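Local coordinates for avirulence protein AvrP123 (Melampsora lini, PDB 5VJJ), which is a zinc-binding rust effector, possibly acting in the host plant nucleus and recognised by the flax resistance protein P, at residues C33-C47 and C69-H81. Sequence-based numbering, arbitrary orientation.
Sequences CRATLNCPCDYIGDC and CSGVHQGTCQQVH. With ZN (zinc ion), chain E; ZN (zinc ion), chain D.
Two zinc sites of zinc-finger kind, each made of three cysteines and one histidine, pin the loop 33-47 against the C-terminal segment 69-81. In the first, Cys-33 SG and Cys-47 SG meet Cys-69 SG and the ring of His-73 round one zinc ion, which lies 2.0 Å from His-73 NE2. All three cysteines have SG swung anti to the backbone N (chi1 177° for Cys-33), which carries their sulfurs in to the metal. Ala-35 CB sits over one face of the His-73 imidazole, 3.4 Å from its CE1, while Cys-47 SG approaches the ring at its edge. The sulfurs also accept backbone N-H groups, Cys-33 SG from Ala-35 N and Cys-69 SG from Gly-71 N, probably easing the thiolate charge.

Between the metals the two segments are joined by a single beta bridge, Asn-38 with Gln-74. Asn-38 N donates to His-73 O at 3.0 Å, and a weak bond returns from Gly-75 N to Asn-38 O. Alongside the bridge, Leu-37 CD1 packs on Val-80 CG1 at 3.7 Å.

The second site takes Cys-39 and Cys-41 from the loop, Cys-77 from the first position of the one-turn helix 77-80, and His-81 from just beyond it. Thr-76 and Gln-79 form a capping box at the start of this helix. His-81 is sandwiched: Cys-77 O lies over the centre of one imidazole face, and Tyr-43 makes an offset stack on the opposite face, with centroids 4.3 Å apart and planes 21° from parallel. Pro-40 CG rests against Cys-77 SG at 3.6 Å, beside the metal.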
# COMPACT_ATOMS: atom_id res chain seq x y z
N CYS A 33 -2.84 3.96 6.79
CA CYS A 33 -3.48 4.31 5.53
C CYS A 33 -4.02 5.73 5.63
O CYS A 33 -4.78 6.05 6.56
CB CYS A 33 -4.61 3.34 5.20
SG CYS A 33 -5.48 3.79 3.69
N ARG A 34 -3.63 6.58 4.69
CA ARG A 34 -4.00 7.99 4.69
C ARG A 34 -5.17 8.31 3.77
O ARG A 34 -5.54 9.48 3.64
CB ARG A 34 -2.79 8.85 4.30
CG ARG A 34 -1.68 8.85 5.33
CD ARG A 34 -0.52 9.70 4.88
NE ARG A 34 0.18 10.29 6.01
CZ ARG A 34 1.19 11.15 5.91
NH1 ARG A 34 1.64 11.52 4.72
NH2 ARG A 34 1.75 11.64 7.01
N ALA A 35 -5.78 7.31 3.13
CA ALA A 35 -6.89 7.57 2.24
C ALA A 35 -8.07 8.16 3.00
O ALA A 35 -8.26 7.91 4.19
CB ALA A 35 -7.32 6.28 1.54
N THR A 36 -8.87 8.96 2.29
CA THR A 36 -10.13 9.47 2.82
C THR A 36 -11.27 8.55 2.40
O THR A 36 -11.25 7.94 1.33
CB THR A 36 -10.41 10.89 2.32
OG1 THR A 36 -10.31 10.93 0.89
CG2 THR A 36 -9.45 11.89 2.94
N LEU A 37 -12.28 8.46 3.26
CA LEU A 37 -13.39 7.55 3.06
C LEU A 37 -14.57 8.26 2.41
O LEU A 37 -14.80 9.46 2.63
CB LEU A 37 -13.83 6.93 4.39
CG LEU A 37 -12.69 6.35 5.24
CD1 LEU A 37 -13.22 5.91 6.60
CD2 LEU A 37 -12.00 5.20 4.52
N ASN A 38 -15.33 7.51 1.61
CA ASN A 38 -16.53 8.02 0.96
C ASN A 38 -17.66 7.03 1.18
O ASN A 38 -17.74 6.00 0.50
CB ASN A 38 -16.29 8.26 -0.53
CG ASN A 38 -15.23 9.32 -0.79
OD1 ASN A 38 -14.27 9.08 -1.52
ND2 ASN A 38 -15.41 10.49 -0.19
N CYS A 39 -18.51 7.32 2.15
CA CYS A 39 -19.74 6.61 2.40
C CYS A 39 -20.92 7.54 2.12
O CYS A 39 -20.76 8.77 2.11
CB CYS A 39 -19.79 6.10 3.85
SG CYS A 39 -20.18 7.34 5.09
N PRO A 40 -22.12 7.00 1.89
CA PRO A 40 -23.25 7.87 1.51
C PRO A 40 -23.64 8.88 2.58
O PRO A 40 -24.48 9.74 2.30
CB PRO A 40 -24.39 6.88 1.24
CG PRO A 40 -24.03 5.67 2.03
CD PRO A 40 -22.53 5.59 2.01
N CYS A 41 -23.07 8.81 3.78
CA CYS A 41 -23.36 9.76 4.85
C CYS A 41 -22.14 10.65 5.09
O CYS A 41 -21.17 10.64 4.33
CB CYS A 41 -23.77 9.02 6.12
SG CYS A 41 -22.40 8.32 7.07
N ASP A 42 -22.20 11.42 6.18
CA ASP A 42 -21.18 12.41 6.51
C ASP A 42 -20.13 11.88 7.48
O ASP A 42 -19.43 12.67 8.12
CB ASP A 42 -21.84 13.66 7.09
CG ASP A 42 -22.57 14.48 6.04
OD1 ASP A 42 -21.99 14.73 4.97
OD2 ASP A 42 -23.72 14.88 6.30
N TYR A 43 -20.00 10.56 7.60
CA TYR A 43 -19.03 10.00 8.54
C TYR A 43 -17.61 10.42 8.17
O TYR A 43 -17.24 10.48 6.99
CB TYR A 43 -19.14 8.48 8.57
CG TYR A 43 -18.02 7.81 9.34
CD1 TYR A 43 -16.88 7.36 8.68
CD2 TYR A 43 -18.11 7.63 10.71
CE1 TYR A 43 -15.85 6.75 9.38
CE2 TYR A 43 -17.08 7.02 11.41
CZ TYR A 43 -15.96 6.58 10.74
OH TYR A 43 -14.94 5.98 11.44
N ILE A 44 -16.82 10.72 9.19
CA ILE A 44 -15.40 11.05 9.04
C ILE A 44 -14.61 10.03 9.86
O ILE A 44 -14.99 9.71 10.98
CB ILE A 44 -15.08 12.48 9.50
CG1 ILE A 44 -16.04 13.50 8.87
CG2 ILE A 44 -13.63 12.84 9.17
CD1 ILE A 44 -16.01 13.55 7.36
N GLY A 45 -13.52 9.54 9.29
CA GLY A 45 -12.71 8.57 10.01
C GLY A 45 -11.54 8.10 9.16
O GLY A 45 -11.51 8.28 7.94
N ASP A 46 -10.57 7.50 9.85
CA ASP A 46 -9.40 6.93 9.21
C ASP A 46 -9.65 5.49 8.80
O ASP A 46 -10.38 4.75 9.47
CB ASP A 46 -8.19 6.97 10.15
CG ASP A 46 -8.00 8.33 10.78
OD1 ASP A 46 -8.20 9.36 10.10
OD2 ASP A 46 -7.62 8.37 11.97
N CYS A 47 -9.04 5.09 7.69
CA CYS A 47 -9.06 3.69 7.30
C CYS A 47 -8.23 2.87 8.28
O CYS A 47 -7.06 3.20 8.51
CB CYS A 47 -8.51 3.51 5.89
SG CYS A 47 -8.32 1.77 5.43
N CYS A 69 -3.31 -0.76 0.26
CA CYS A 69 -4.24 -0.98 1.37
C CYS A 69 -5.39 -1.86 0.92
O CYS A 69 -5.92 -1.68 -0.18
CB CYS A 69 -4.79 0.35 1.90
SG CYS A 69 -5.81 0.19 3.39
N SER A 70 -5.78 -2.79 1.79
CA SER A 70 -6.90 -3.68 1.53
C SER A 70 -8.18 -3.25 2.22
O SER A 70 -9.22 -3.89 2.04
CB SER A 70 -6.55 -5.11 1.96
OG SER A 70 -5.53 -5.65 1.13
N GLY A 71 -8.14 -2.18 3.02
CA GLY A 71 -9.35 -1.66 3.63
C GLY A 71 -10.34 -1.18 2.59
O GLY A 71 -10.03 -1.00 1.41
N VAL A 72 -11.56 -0.95 3.06
CA VAL A 72 -12.64 -0.45 2.20
C VAL A 72 -12.64 1.07 2.30
O VAL A 72 -12.87 1.63 3.38
CB VAL A 72 -14.00 -1.04 2.60
CG1 VAL A 72 -15.10 -0.48 1.71
CG2 VAL A 72 -13.96 -2.56 2.52
N HIS A 73 -12.39 1.74 1.18
CA HIS A 73 -12.38 3.20 1.13
C HIS A 73 -13.67 3.79 0.58
O HIS A 73 -14.04 4.90 0.98
CB HIS A 73 -11.20 3.68 0.27
CG HIS A 73 -9.86 3.27 0.79
ND1 HIS A 73 -8.69 3.44 0.08
CD2 HIS A 73 -9.50 2.70 1.97
CE1 HIS A 73 -7.68 2.99 0.79
NE2 HIS A 73 -8.14 2.53 1.94
N GLN A 74 -14.35 3.09 -0.32
CA GLN A 74 -15.63 3.54 -0.87
C GLN A 74 -16.65 2.42 -0.75
O GLN A 74 -16.31 1.24 -0.82
CB GLN A 74 -15.51 3.96 -2.34
CG GLN A 74 -14.69 5.21 -2.58
CD GLN A 74 -14.81 5.72 -4.01
OE1 GLN A 74 -15.66 5.26 -4.77
NE2 GLN A 74 -13.95 6.66 -4.38
N GLY A 75 -17.90 2.81 -0.57
CA GLY A 75 -18.99 1.86 -0.50
C GLY A 75 -20.07 2.34 0.45
O GLY A 75 -20.14 3.52 0.78
N THR A 76 -20.90 1.39 0.87
CA THR A 76 -22.00 1.71 1.77
C THR A 76 -21.46 2.03 3.16
O THR A 76 -20.28 1.84 3.47
CB THR A 76 -22.99 0.55 1.85
OG1 THR A 76 -22.38 -0.56 2.52
CG2 THR A 76 -23.44 0.12 0.46
N CYS A 77 -22.36 2.53 4.01
CA CYS A 77 -21.99 2.83 5.39
C CYS A 77 -21.58 1.56 6.13
O CYS A 77 -20.70 1.62 7.00
CB CYS A 77 -23.15 3.52 6.10
SG CYS A 77 -23.46 5.20 5.51
N GLN A 78 -22.19 0.42 5.81
CA GLN A 78 -21.83 -0.82 6.47
C GLN A 78 -20.44 -1.31 6.05
O GLN A 78 -19.71 -1.88 6.87
CB GLN A 78 -22.88 -1.89 6.17
CG GLN A 78 -22.62 -3.25 6.81
CD GLN A 78 -22.60 -3.19 8.33
OE1 GLN A 78 -23.11 -2.25 8.93
NE2 GLN A 78 -22.00 -4.19 8.95
N GLN A 79 -20.06 -1.07 4.80
CA GLN A 79 -18.77 -1.53 4.30
C GLN A 79 -17.63 -0.65 4.79
O GLN A 79 -16.58 -1.17 5.20
CB GLN A 79 -18.80 -1.57 2.77
CG GLN A 79 -19.86 -2.51 2.20
CD GLN A 79 -20.20 -2.21 0.76
OE1 GLN A 79 -20.36 -1.06 0.36
NE2 GLN A 79 -20.32 -3.27 -0.05
N VAL A 80 -17.80 0.67 4.76
CA VAL A 80 -16.72 1.57 5.15
C VAL A 80 -16.53 1.59 6.66
O VAL A 80 -15.42 1.42 7.16
CB VAL A 80 -16.98 2.98 4.59
CG1 VAL A 80 -15.97 3.97 5.15
CG2 VAL A 80 -16.90 2.97 3.07
N HIS A 81 -17.61 1.82 7.41
CA HIS A 81 -17.54 2.01 8.86
C HIS A 81 -18.57 1.12 9.55
O HIS A 81 -19.68 1.56 9.87
CB HIS A 81 -17.75 3.47 9.24
CG HIS A 81 -18.81 4.16 8.44
ND1 HIS A 81 -20.12 4.27 8.88
CD2 HIS A 81 -18.77 4.77 7.23
CE1 HIS A 81 -20.82 4.92 7.97
NE2 HIS A 81 -20.03 5.23 6.96
ZN ZN E . -21.65 6.15 6.50
ZN ZN D . -6.97 2.06 3.54